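Local coordinates for Gp15 protein (Listeria phage PSA, PDB 6R5W) that probably recognises receptors on the Listeria cell surface as the trimeric receptor binding protein of the phage, here its C-terminal part, at residues A32-V36 / E37-A41. Numbering follows the deposited sequence.
Sequences AKETV and EGAQA
Thr35 OG1 accepts a hydrogen bond from Gly38 N, 2.9 Å away, with an N-H...O angle of 156°. The hydroxyl lies between the backbone N and the carbonyl carbon of its own residue (chi1 65°), which turns it forward onto the first turn of helix 36-57. Thr35 O accepts from Ala39 N at 2.9 Å, and one turn of helix is under way; Val36 O to Gln40 N follows. Thr35 is thus the N-cap, binding the helix start through both side chain and backbone. Glu37 folds its carboxylate back beside the cap, crossing the threonine side chain at about a right angle, with OE1 3.4 Å from Thr35 CB, while OE2 approaches Val36 CG2.

This helix start lies in the elongated, coiled-coil-like N-terminal part of this fragment, far from the beta-rich C-terminal end; Val36 packs on Glu34 of the second subunit and Glu34 on Ala39 of the third. Glu34 leaves its backbone with CG anti to N (chi1 178°), then bends at chi2 so that the carboxylate returns to the chain: OE1 accepts from Thr35 N at 2.8 Å in a bent bond through its anti lone pair and lies 3.4 Å from Gly38 CA, where a glycine offers no side chain to obstruct it. The other oxygen, OE2, forms a salt bridge with Lys42, one turn beyond Gly38 on the helix, and Glu34 CG rests 4.0 Å from Ala39 CB.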
ATOM      1  N   ALA A  32      11.558   0.132 -41.052  1.00 32.21           N
ATOM      2  CA  ALA A  32      10.460   0.357 -40.130  1.00 36.18           C
ATOM      3  C   ALA A  32      10.588  -0.426 -38.828  1.00 36.32           C
ATOM      4  O   ALA A  32       9.707  -0.264 -37.971  1.00 33.62           O
ATOM      5  CB  ALA A  32       9.122   0.027 -40.810  1.00 38.80           C
ATOM      6  N   LYS A  33      11.595  -1.300 -38.694  1.00 32.39           N
ATOM      7  CA  LYS A  33      11.735  -2.093 -37.456  1.00 33.31           C
ATOM      8  C   LYS A  33      11.953  -1.184 -36.242  1.00 33.51           C
ATOM      9  O   LYS A  33      12.435  -0.044 -36.337  1.00 32.25           O
ATOM     10  CB  LYS A  33      12.882  -3.081 -37.594  1.00 32.05           C
ATOM     11  CG  LYS A  33      12.661  -4.166 -38.626  1.00 30.72           C
ATOM     12  CD  LYS A  33      11.646  -5.211 -38.123  1.00 33.61           C
ATOM     13  CE  LYS A  33      11.559  -6.397 -39.046  1.00 35.86           C
ATOM     14  NZ  LYS A  33      10.702  -7.497 -38.505  1.00 33.47           N
ATOM     15  N   GLU A  34      11.650  -1.721 -35.063  1.00 34.00           N
ATOM     16  CA  GLU A  34      11.788  -0.931 -33.835  1.00 33.65           C
ATOM     17  C   GLU A  34      13.245  -0.624 -33.524  1.00 33.84           C
ATOM     18  O   GLU A  34      14.152  -1.397 -33.832  1.00 32.58           O
ATOM     19  CB  GLU A  34      11.151  -1.700 -32.658  1.00 36.77           C
ATOM     20  CG  GLU A  34      11.275  -0.976 -31.301  1.00 34.15           C
ATOM     21  CD  GLU A  34      10.498   0.306 -31.253  1.00 36.52           C
ATOM     22  OE1 GLU A  34      10.966   1.322 -31.877  1.00 35.89           O
ATOM     23  OE2 GLU A  34       9.432   0.360 -30.615  1.00 40.83           O
ATOM     24  N   THR A  35      13.478   0.562 -32.932  1.00 33.32           N
ATOM     25  CA  THR A  35      14.800   0.874 -32.438  1.00 33.21           C
ATOM     26  C   THR A  35      14.890   0.651 -30.932  1.00 38.80           C
ATOM     27  O   THR A  35      13.870   0.578 -30.204  1.00 35.21           O
ATOM     28  CB  THR A  35      15.170   2.320 -32.698  1.00 35.01           C
ATOM     29  OG1 THR A  35      14.303   3.158 -31.943  1.00 38.32           O
ATOM     30  CG2 THR A  35      15.008   2.672 -34.206  1.00 37.06           C
ATOM     31  N   VAL A  36      16.124   0.514 -30.475  1.00 37.03           N
ATOM     32  CA  VAL A  36      16.344   0.375 -29.031  1.00 37.74           C
ATOM     33  C   VAL A  36      15.777   1.586 -28.290  1.00 40.13           C
ATOM     34  O   VAL A  36      15.211   1.452 -27.207  1.00 38.10           O
ATOM     35  CB  VAL A  36      17.830   0.160 -28.720  1.00 36.49           C
ATOM     36  CG1 VAL A  36      18.303  -1.158 -29.252  1.00 37.01           C
ATOM     37  CG2 VAL A  36      18.669   1.308 -29.232  1.00 43.68           C
ATOM     38  N   GLU A  37      15.916   2.787 -28.861  1.00 41.19           N
ATOM     39  CA  GLU A  37      15.402   3.985 -28.206  1.00 40.06           C
ATOM     40  C   GLU A  37      13.882   3.986 -28.176  1.00 42.19           C
ATOM     41  O   GLU A  37      13.275   4.398 -27.177  1.00 39.72           O
ATOM     42  CB  GLU A  37      15.923   5.264 -28.907  1.00 44.17           C
ATOM     43  CG  GLU A  37      17.445   5.394 -28.878  1.00 54.39           C
ATOM     44  CD  GLU A  37      18.149   4.566 -29.993  1.00 61.48           C
ATOM     45  OE1 GLU A  37      17.447   4.105 -30.910  1.00 50.88           O
ATOM     46  OE2 GLU A  37      19.393   4.382 -29.918  1.00 62.93           O
ATOM     47  N   GLY A  38      13.242   3.498 -29.241  1.00 33.51           N
ATOM     48  CA  GLY A  38      11.791   3.404 -29.257  1.00 36.88           C
ATOM     49  C   GLY A  38      11.261   2.360 -28.279  1.00 34.33           C
ATOM     50  O   GLY A  38      10.210   2.562 -27.651  1.00 38.23           O
ATOM     51  N   ALA A  39      11.935   1.208 -28.195  1.00 31.74           N
ATOM     52  CA  ALA A  39      11.524   0.171 -27.244  1.00 36.11           C
ATOM     53  C   ALA A  39      11.708   0.668 -25.812  1.00 35.71           C
ATOM     54  O   ALA A  39      10.858   0.404 -24.943  1.00 34.64           O
ATOM     55  CB  ALA A  39      12.324  -1.114 -27.479  1.00 34.17           C
ATOM     56  N   GLN A  40      12.788   1.405 -25.557  1.00 34.78           N
ATOM     57  CA  GLN A  40      13.007   1.933 -24.205  1.00 38.14           C
ATOM     58  C   GLN A  40      11.993   3.009 -23.855  1.00 40.84           C
ATOM     59  O   GLN A  40      11.570   3.107 -22.696  1.00 39.46           O
ATOM     60  CB  GLN A  40      14.416   2.473 -24.039  1.00 40.24           C
ATOM     61  CG  GLN A  40      14.794   2.839 -22.636  1.00 41.57           C
ATOM     62  CD  GLN A  40      14.799   1.636 -21.715  1.00 39.79           C
ATOM     63  OE1 GLN A  40      15.647   0.754 -21.813  1.00 40.22           O
ATOM     64  NE2 GLN A  40      13.822   1.589 -20.813  1.00 46.51           N
ATOM     65  N   ALA A  41      11.596   3.836 -24.819  1.00 36.20           N
ATOM     66  CA  ALA A  41      10.551   4.821 -24.565  1.00 39.52           C
ATOM     67  C   ALA A  41       9.230   4.157 -24.185  1.00 40.95           C
ATOM     68  O   ALA A  41       8.473   4.668 -23.352  1.00 39.17           O
ATOM     69  CB  ALA A  41      10.355   5.723 -25.795  1.00 43.99           C
TER